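Local coordinates for laminin subunit ALPHA-1 (Mus musculus, PDB 2JD4), which forms the LG4-5 domain pair of a basement-membrane laminin chain, binds magnesium and probably serves in attachment to cell surfaces, at residues H96-S101 / D122-P127. The protein carries 4 engineered substitutions. Residues are numbered along the deposited sequence; the frame is centred on the assembly and turned at random.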
ATOM      1  N   HIS A  96     -10.136  15.857  12.955  1.00 30.68           N
ATOM      2  CA  HIS A  96      -9.442  17.053  12.502  1.00 31.61           C
ATOM      3  C   HIS A  96      -9.620  17.140  10.987  1.00 32.26           C
ATOM      4  O   HIS A  96      -9.538  16.129  10.285  1.00 33.37           O
ATOM      5  CB  HIS A  96      -7.960  16.970  12.862  1.00 25.95           C
ATOM      6  CG  HIS A  96      -7.227  18.265  12.706  1.00 24.27           C
ATOM      7  ND1 HIS A  96      -6.796  19.013  13.782  1.00 24.67           N
ATOM      8  CD2 HIS A  96      -6.855  18.950  11.600  1.00 23.99           C
ATOM      9  CE1 HIS A  96      -6.191  20.102  13.344  1.00 22.53           C
ATOM     10  NE2 HIS A  96      -6.214  20.088  12.023  1.00 29.76           N
ATOM     11  N   PRO A  97      -9.871  18.352  10.465  1.00 32.63           N
ATOM     12  CA  PRO A  97     -10.075  18.611   9.035  1.00 31.51           C
ATOM     13  C   PRO A  97      -8.866  18.477   8.107  1.00 30.33           C
ATOM     14  O   PRO A  97      -9.024  18.183   6.925  1.00 32.64           O
ATOM     15  CB  PRO A  97     -10.633  20.030   9.029  1.00 30.96           C
ATOM     16  CG  PRO A  97      -9.901  20.660  10.169  1.00 30.46           C
ATOM     17  CD  PRO A  97     -10.028  19.596  11.240  1.00 32.97           C
ATOM     18  N   ALA A  98      -7.667  18.695   8.632  1.00 28.36           N
ATOM     19  CA  ALA A  98      -6.456  18.624   7.819  1.00 27.17           C
ATOM     20  C   ALA A  98      -6.354  17.380   6.945  1.00 24.83           C
ATOM     21  O   ALA A  98      -6.606  16.262   7.397  1.00 23.75           O
ATOM     22  CB  ALA A  98      -5.222  18.724   8.713  1.00 26.05           C
ATOM     23  N   LEU A  99      -5.994  17.589   5.684  1.00 26.39           N
ATOM     24  CA  LEU A  99      -5.812  16.492   4.739  1.00 27.23           C
ATOM     25  C   LEU A  99      -4.317  16.164   4.842  1.00 25.97           C
ATOM     26  O   LEU A  99      -3.470  17.013   4.558  1.00 27.50           O
ATOM     27  CB  LEU A  99      -6.172  16.953   3.323  1.00 30.75           C
ATOM     28  CG  LEU A  99      -6.369  15.875   2.254  1.00 34.35           C
ATOM     29  CD1 LEU A  99      -7.545  14.982   2.634  1.00 36.60           C
ATOM     30  CD2 LEU A  99      -6.624  16.533   0.904  1.00 33.70           C
ATOM     31  N   LEU A 100      -3.990  14.944   5.256  1.00 24.48           N
ATOM     32  CA  LEU A 100      -2.583  14.563   5.438  1.00 26.14           C
ATOM     33  C   LEU A 100      -1.884  13.812   4.315  1.00 24.36           C
ATOM     34  O   LEU A 100      -0.658  13.754   4.286  1.00 24.51           O
ATOM     35  CB  LEU A 100      -2.431  13.734   6.716  1.00 27.54           C
ATOM     36  CG  LEU A 100      -2.400  14.467   8.058  1.00 34.06           C
ATOM     37  CD1 LEU A 100      -3.753  15.114   8.363  1.00 27.08           C
ATOM     38  CD2 LEU A 100      -2.036  13.467   9.128  1.00 33.44           C
ATOM     39  N   SER A 101      -2.653  13.242   3.396  1.00 24.58           N
ATOM     40  CA  SER A 101      -2.092  12.452   2.301  1.00 24.48           C
ATOM     41  C   SER A 101      -1.393  13.192   1.151  1.00 25.84           C
ATOM     42  O   SER A 101      -1.584  12.832  -0.013  1.00 28.95           O
ATOM     43  CB  SER A 101      -3.193  11.559   1.731  1.00 28.23           C
ATOM     44  OG  SER A 101      -4.327  12.334   1.367  1.00 28.99           O
ATOM     45  N   ASP A 122       0.131  20.254  12.531  1.00 24.12           N
ATOM     46  CA  ASP A 122       0.944  21.370  12.076  1.00 25.26           C
ATOM     47  C   ASP A 122       0.608  22.658  12.830  1.00 24.55           C
ATOM     48  O   ASP A 122       0.532  23.725  12.235  1.00 23.40           O
ATOM     49  CB  ASP A 122       0.771  21.596  10.569  1.00 26.71           C
ATOM     50  CG  ASP A 122       1.235  20.404   9.738  1.00 29.79           C
ATOM     51  OD1 ASP A 122       2.228  19.760  10.128  1.00 28.65           O
ATOM     52  OD2 ASP A 122       0.612  20.120   8.691  1.00 27.85           O
ATOM     53  N   GLY A 123       0.394  22.545  14.138  1.00 27.26           N
ATOM     54  CA  GLY A 123       0.097  23.715  14.949  1.00 27.86           C
ATOM     55  C   GLY A 123      -1.345  24.195  15.008  1.00 31.75           C
ATOM     56  O   GLY A 123      -1.691  24.999  15.881  1.00 30.25           O
ATOM     57  N   GLN A 124      -2.186  23.728  14.090  1.00 31.57           N
ATOM     58  CA  GLN A 124      -3.590  24.133  14.080  1.00 34.19           C
ATOM     59  C   GLN A 124      -4.354  23.231  15.044  1.00 33.86           C
ATOM     60  O   GLN A 124      -4.523  22.040  14.794  1.00 31.45           O
ATOM     61  CB  GLN A 124      -4.171  24.035  12.656  1.00 37.27           C
ATOM     62  CG  GLN A 124      -4.245  22.620  12.081  1.00 44.38           C
ATOM     63  CD  GLN A 124      -4.500  22.588  10.575  1.00 48.11           C
ATOM     64  OE1 GLN A 124      -5.520  23.088  10.087  1.00 49.20           O
ATOM     65  NE2 GLN A 124      -3.572  21.988   9.833  1.00 43.79           N
ATOM     66  N   GLU A 125      -4.806  23.811  16.153  1.00 33.03           N
ATOM     67  CA  GLU A 125      -5.525  23.068  17.181  1.00 34.40           C
ATOM     68  C   GLU A 125      -7.028  23.030  16.917  1.00 36.30           C
ATOM     69  O   GLU A 125      -7.625  24.034  16.526  1.00 37.15           O
ATOM     70  CB  GLU A 125      -5.245  23.697  18.555  1.00 33.98           C
ATOM     71  CG  GLU A 125      -5.675  22.857  19.751  1.00 34.55           C
ATOM     72  CD  GLU A 125      -5.300  23.493  21.087  1.00 36.75           C
ATOM     73  OE1 GLU A 125      -4.100  23.755  21.322  1.00 34.53           O
ATOM     74  OE2 GLU A 125      -6.210  23.729  21.907  1.00 32.72           O
ATOM     75  N   SER A 126      -7.631  21.861  17.120  1.00 36.71           N
ATOM     76  CA  SER A 126      -9.069  21.689  16.914  1.00 35.38           C
ATOM     77  C   SER A 126      -9.807  22.032  18.202  1.00 35.05           C
ATOM     78  O   SER A 126      -9.218  22.041  19.278  1.00 32.45           O
ATOM     79  CB  SER A 126      -9.386  20.239  16.556  1.00 34.59           C
ATOM     80  OG  SER A 126      -9.252  19.411  17.701  1.00 35.96           O
ATOM     81  N   PRO A 127     -11.111  22.330  18.111  1.00 35.70           N
ATOM     82  CA  PRO A 127     -11.835  22.653  19.343  1.00 36.31           C
ATOM     83  C   PRO A 127     -11.848  21.427  20.255  1.00 37.45           C
ATOM     84  O   PRO A 127     -11.734  20.295  19.780  1.00 36.22           O
ATOM     85  CB  PRO A 127     -13.227  23.021  18.830  1.00 35.96           C
ATOM     86  CG  PRO A 127     -12.922  23.662  17.508  1.00 34.03           C
ATOM     87  CD  PRO A 127     -11.903  22.699  16.925  1.00 38.31           C
TER
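His96 reaches across to Gln124 with the far side of its imidazole. CE1 lies 2.9 Å from the backbone O of Gln124, and this carbonyl oxygen sits at the ring edge, in plane. CD2 of His96 is likewise only 3.1 Å from the backbone N of Ala98. Both distances are short for carbon, so the ring may be modelled the wrong way round. As modelled, neither buried ring nitrogen has a partner, a further reason to call the atom assignment doubtful. Beside it, NE2 of His96 is 3.2 Å from CG of Gln124 and 3.4 Å from its CD. The imidazole stands edge-on over the amide face, planes 90° apart. With chi1 at -168°, CG lies opposite the backbone N and the ring's far edge is brought to Gln124.

The contact lies in the laminin G domain, a beta sandwich of the concanavalin clan. The loop 96-101 leaves the edge strand 91-95 of one sheet. Segment 122-127 contains the turn from strand 116-121 into strand 124-130, so the contact joins the loop after one sheet's outermost strand to a strand of the other sheet.

Gln124 NE2 also meets CB of Ala98, at 3.8 Å. The same NE2 donates a hydrogen bond to the backbone O of Val121; the side chains of His96 and Ala98 also touch Val121. Further along, CB of Ser126 comes obliquely to the imidazole, 4.0 Å from ND1 of His96. OG of Ser126 is hydrogen-bonded to the backbone N of Met119 in strand 116-121.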